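Local coordinates for protein sensor-type histidine kinase PrrB (Mycobacterium tuberculosis, PDB 1YSR) that is probably the sensor kinase of the PrrB/PrrA two-component system, represented by its C-terminal ATP-binding domain, and uses ATP to phosphorylate a protein histidine, at residues P34-C38 against S70-S74; G127-E133 against L142-P147. All coordinates share one frame; numbering follows the deposited sequence.

From the N terminus, the chain runs through helix 10-24 and strand 29-32 into the loop holding residues 34-38. After strand 39-42 and helix 44-61 it returns as strand 66-74, whose end meets that loop, and contact 1 closes across 31 intervening residues. Strand 77-84 follows, and contact 2 comes only after helix 117-125, where strands 129-134 and 140-147 form a short-range hairpin. The two contacts therefore lie in series, neither nested nor crossed. Both reach the same mixed sheet, with strand 77-84 between strands 66-74 and 140-147; their centres are about 14 Å apart. Contact 1 ties a loop to strand 66-74, next to edge strand 29-32; contact 2 pairs edge strand 129-134 with 140-147.

Contact 1. Residues P34-C38 against S70-S74; sequences PSPTC and SAVSS
Ser35 reaches strand 70-74 through its hydroxyl: Ala71 N donates to Ser35 OG at 3.2 Å, with a nearly straight N-H...O angle of 165°. The same OG bonds to Val33 O, so one hydroxyl links Val33, just past strand 29-32, to the backbone of strand 66-74. Its chi1 of -65° sets OG beside the backbone N of Ser35, on the side facing Ala71. Next along the loop the Pro36 ring lies against the strand, its CD 3.5 Å from Ala71 O and its CG 3.6 Å from Ser73 OG. Two waters complete the joint. One donates to Ala71 O at 2.9 Å and weakly to Pro34 O; the other donates to Thr37 O and lies 2.7 Å from Ser73 OG. Loop and strand, 50° apart in direction, are thus joined by one side-chain-to-backbone bond, packing and water rather than by regular strand pairing. Thr11 OG1 holds the loop by bonding Pro36 O and Cys38 N. Arg23 and Ile24 of the second subunit pack on Pro36 and Ser73. Ala71 touches Leu14 of helix 10-24 and Val78 of strand 77-84, which pairs with strand 66-74.

Contact 2. Residues G127-E133 against L142-P147; sequences GGTASLE and LVLRLP
The antiparallel hairpin of strands 129-134 and 140-147 supplies an edge strand, 129-134, and its neighbour to the mixed sheet of this histidine kinase, DNA gyrase B and HSP90-like ATPase domain. Thr129 with Arg145 and Ser131 with Val143 are hydrogen-bonded pairs, each with two backbone bonds; Arg145 N to Thr129 O spans 2.8 Å. Gly128, lacking a side chain, places its CA 3.0 Å from Arg145 O in a CA-H...O contact, where a CB would collide with that oxygen. On the face of Thr129 and Ser131, a water sits 3.0 Å from Thr129 OG1 and from Ser131 OG, and donates to Val143 O. Glu133, also salt-bridged to Arg141, pairs through OE2 with Arg145 NH2 at 2.9 Å, meeting the guanidinium at its edge, the two planes 33° apart; as a hydrogen bond it is weak. Val143 CG1 lies 3.7 Å above the centre of one guanidinium face. A bend at chi3 (-133°) carries the Arg145 group back over Val143, while NH1 pairs with Glu79. On the opposite face, Ala130 CB touches Leu144 CD2 at 3.6 Å. That apolar side packs on helices 117-125 and 94-98, and strand 77-84 pairs with strand 140-147.

Contact 1. Residues P34-C38 against S70-S74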
loop_
_atom_site.group_PDB
_atom_site.type_symbol
_atom_site.label_atom_id
_atom_site.label_comp_id
_atom_site.label_asym_id
_atom_site.label_seq_id
_atom_site.Cartn_x
_atom_site.Cartn_y
_atom_site.Cartn_z
ATOM N N PRO A 34 -13.659 -8.692 -10.046
ATOM C CA PRO A 34 -13.998 -7.323 -10.434
ATOM C C PRO A 34 -14.572 -6.533 -9.261
ATOM O O PRO A 34 -15.567 -6.976 -8.667
ATOM C CB PRO A 34 -15.101 -7.545 -11.507
ATOM C CG PRO A 34 -14.658 -8.740 -12.203
ATOM C CD PRO A 34 -14.164 -9.661 -11.048
ATOM N N SER A 35 -13.927 -5.418 -8.894
ATOM C CA SER A 35 -14.316 -4.678 -7.687
ATOM C C SER A 35 -14.191 -3.172 -7.939
ATOM O O SER A 35 -13.289 -2.762 -8.618
ATOM C CB SER A 35 -13.383 -5.003 -6.502
ATOM O OG SER A 35 -13.428 -6.354 -6.024
ATOM N N PRO A 36 -15.050 -2.357 -7.297
ATOM C CA PRO A 36 -14.850 -0.921 -7.453
ATOM C C PRO A 36 -13.611 -0.570 -6.697
ATOM O O PRO A 36 -13.236 -1.299 -5.756
ATOM C CB PRO A 36 -16.035 -0.319 -6.723
ATOM C CG PRO A 36 -16.427 -1.376 -5.668
ATOM C CD PRO A 36 -16.166 -2.682 -6.396
ATOM N N THR A 37 -12.985 0.539 -7.084
ATOM C CA THR A 37 -11.868 1.088 -6.332
ATOM C C THR A 37 -12.304 1.634 -4.999
ATOM O O THR A 37 -13.223 2.481 -4.928
ATOM C CB THR A 37 -11.097 2.148 -7.161
ATOM O OG1 THR A 37 -10.412 1.485 -8.216
ATOM C CG2 THR A 37 -10.071 2.836 -6.317
ATOM N N CYS A 38 -11.695 1.121 -3.921
ATOM C CA CYS A 38 -12.004 1.607 -2.592
ATOM C C CYS A 38 -10.801 2.177 -1.896
ATOM O O CYS A 38 -9.827 1.472 -1.653
ATOM C CB CYS A 38 -12.622 0.537 -1.695
ATOM S SG CYS A 38 -12.958 1.178 -0.025
ATOM N N SER A 70 -11.814 -9.984 -2.903
ATOM C CA SER A 70 -12.786 -8.974 -3.335
ATOM C C SER A 70 -12.889 -7.823 -2.362
ATOM O O SER A 70 -12.576 -7.984 -1.200
ATOM C CB SER A 70 -14.165 -9.563 -3.520
ATOM O OG SER A 70 -14.643 -10.236 -2.366
ATOM N N ALA A 71 -13.410 -6.698 -2.854
ATOM C CA ALA A 71 -13.731 -5.545 -2.013
ATOM C C ALA A 71 -15.037 -4.970 -2.501
ATOM O O ALA A 71 -15.227 -4.736 -3.724
ATOM C CB ALA A 71 -12.620 -4.492 -2.107
ATOM N N VAL A 72 -15.929 -4.763 -1.532
ATOM C CA VAL A 72 -17.265 -4.208 -1.752
ATOM C C VAL A 72 -17.335 -2.933 -0.902
ATOM O O VAL A 72 -17.150 -2.996 0.324
ATOM C CB VAL A 72 -18.323 -5.233 -1.285
ATOM C CG1 VAL A 72 -19.724 -4.615 -1.203
ATOM C CG2 VAL A 72 -18.337 -6.449 -2.215
ATOM N N SER A 73 -17.632 -1.807 -1.538
ATOM C CA SER A 73 -17.708 -0.483 -0.893
ATOM C C SER A 73 -19.108 -0.062 -0.509
ATOM O O SER A 73 -20.068 -0.308 -1.250
ATOM C CB SER A 73 -17.221 0.600 -1.865
ATOM O OG SER A 73 -15.997 0.257 -2.470
ATOM N N SER A 74 -19.203 0.656 0.594
ATOM C CA SER A 74 -20.472 1.216 1.074
ATOM C C SER A 74 -20.192 2.520 1.806
ATOM O O SER A 74 -19.026 2.924 1.958
ATOM C CB SER A 74 -21.187 0.202 1.994
ATOM O OG SER A 74 -20.397 -0.111 3.123
HETATM O O HOH W 1 -16.503 -6.675 -5.517
HETATM O O HOH W 2 -15.879 2.376 -4.069
#

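Contact 2. Residues G127-E133 against L142-P147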
loop_
_atom_site.group_PDB
_atom_site.type_symbol
_atom_site.label_atom_id
_atom_site.label_comp_id
_atom_site.label_asym_id
_atom_site.label_seq_id
_atom_site.Cartn_x
_atom_site.Cartn_y
_atom_site.Cartn_z
ATOM N N GLY A 127 -10.043 -0.363 13.560
ATOM C CA GLY A 127 -11.401 -0.172 14.071
ATOM C C GLY A 127 -12.476 -0.989 13.389
ATOM O O GLY A 127 -13.612 -0.600 13.332
ATOM N N GLY A 128 -12.098 -2.133 12.830
ATOM C CA GLY A 128 -13.061 -2.968 12.165
ATOM C C GLY A 128 -13.005 -4.360 12.759
ATOM O O GLY A 128 -12.442 -4.565 13.844
ATOM N N THR A 129 -13.541 -5.333 12.016
ATOM C CA THR A 129 -13.635 -6.698 12.526
ATOM C C THR A 129 -13.177 -7.694 11.472
ATOM O O THR A 129 -13.198 -7.372 10.288
ATOM C CB THR A 129 -15.079 -7.030 12.874
ATOM O OG1 THR A 129 -15.907 -6.840 11.702
ATOM C CG2 THR A 129 -15.578 -6.067 13.968
ATOM N N ALA A 130 -12.691 -8.856 11.929
ATOM C CA ALA A 130 -12.424 -9.979 11.032
ATOM C C ALA A 130 -13.334 -11.148 11.454
ATOM O O ALA A 130 -13.512 -11.402 12.635
ATOM C CB ALA A 130 -10.998 -10.367 11.118
ATOM N N SER A 131 -13.923 -11.831 10.485
ATOM C CA SER A 131 -14.719 -13.006 10.829
ATOM C C SER A 131 -14.653 -14.021 9.731
ATOM O O SER A 131 -14.214 -13.727 8.607
ATOM C CB SER A 131 -16.138 -12.583 11.082
ATOM O OG SER A 131 -16.591 -11.909 9.961
ATOM N N LEU A 132 -15.109 -15.223 10.071
ATOM C CA LEU A 132 -15.157 -16.323 9.102
ATOM C C LEU A 132 -16.592 -16.726 8.775
ATOM O O LEU A 132 -17.521 -16.709 9.640
ATOM C CB LEU A 132 -14.390 -17.509 9.656
ATOM C CG LEU A 132 -12.860 -17.442 9.510
ATOM C CD1 LEU A 132 -12.164 -18.286 10.511
ATOM C CD2 LEU A 132 -12.441 -17.880 8.071
ATOM N N GLU A 133 -16.767 -17.041 7.504
ATOM C CA GLU A 133 -18.056 -17.454 6.916
ATOM C C GLU A 133 -17.758 -18.621 6.007
ATOM O O GLU A 133 -16.593 -19.019 5.849
ATOM C CB GLU A 133 -18.641 -16.339 6.077
ATOM C CG GLU A 133 -19.045 -15.153 6.869
ATOM C CD GLU A 133 -19.573 -14.027 6.010
ATOM O OE1 GLU A 133 -19.712 -14.223 4.774
ATOM O OE2 GLU A 133 -19.836 -12.945 6.573
ATOM N N LEU A 142 -12.906 -15.387 4.630
ATOM C CA LEU A 142 -12.502 -14.493 5.701
ATOM C C LEU A 142 -12.882 -13.089 5.304
ATOM O O LEU A 142 -12.486 -12.618 4.229
ATOM C CB LEU A 142 -10.986 -14.574 5.908
ATOM C CG LEU A 142 -10.241 -13.620 6.868
ATOM C CD1 LEU A 142 -10.824 -13.563 8.171
ATOM C CD2 LEU A 142 -8.863 -14.170 6.984
ATOM N N VAL A 143 -13.626 -12.408 6.177
ATOM C CA VAL A 143 -14.174 -11.143 5.851
ATOM C C VAL A 143 -13.642 -10.104 6.804
ATOM O O VAL A 143 -13.742 -10.254 8.017
ATOM C CB VAL A 143 -15.728 -11.089 5.915
ATOM C CG1 VAL A 143 -16.162 -9.770 5.329
ATOM C CG2 VAL A 143 -16.358 -12.179 5.100
ATOM N N LEU A 144 -13.063 -9.048 6.255
ATOM C CA LEU A 144 -12.564 -7.950 7.128
ATOM C C LEU A 144 -13.440 -6.806 6.855
ATOM O O LEU A 144 -13.573 -6.421 5.716
ATOM C CB LEU A 144 -11.184 -7.507 6.723
ATOM C CG LEU A 144 -9.974 -8.378 6.786
ATOM C CD1 LEU A 144 -8.851 -7.436 7.216
ATOM C CD2 LEU A 144 -10.163 -9.498 7.741
ATOM N N ARG A 145 -14.080 -6.267 7.881
ATOM C CA ARG A 145 -14.969 -5.150 7.691
ATOM C C ARG A 145 -14.370 -3.896 8.323
ATOM O O ARG A 145 -14.239 -3.824 9.530
ATOM C CB ARG A 145 -16.324 -5.456 8.291
ATOM C CG ARG A 145 -17.087 -6.488 7.516
ATOM C CD ARG A 145 -18.438 -6.766 8.136
ATOM N NE ARG A 145 -18.705 -8.190 8.247
ATOM C CZ ARG A 145 -19.271 -8.893 7.285
ATOM N NH1 ARG A 145 -19.599 -8.282 6.166
ATOM N NH2 ARG A 145 -19.503 -10.181 7.425
ATOM N N LEU A 146 -14.036 -2.930 7.478
ATOM C CA LEU A 146 -13.256 -1.783 7.870
ATOM C C LEU A 146 -13.973 -0.468 7.595
ATOM O O LEU A 146 -14.570 -0.312 6.522
ATOM C CB LEU A 146 -11.912 -1.763 7.167
ATOM C CG LEU A 146 -11.037 -2.979 7.306
ATOM C CD1 LEU A 146 -9.729 -2.783 6.570
ATOM C CD2 LEU A 146 -10.826 -3.437 8.737
ATOM N N PRO A 147 -13.946 0.450 8.595
ATOM C CA PRO A 147 -14.643 1.705 8.447
ATOM C C PRO A 147 -13.966 2.622 7.460
ATOM O O PRO A 147 -12.721 2.675 7.389
ATOM C CB PRO A 147 -14.602 2.307 9.845
ATOM C CG PRO A 147 -13.445 1.751 10.498
ATOM C CD PRO A 147 -13.380 0.303 9.952
HETATM O O HOH W 3 -15.903 -8.999 9.649
#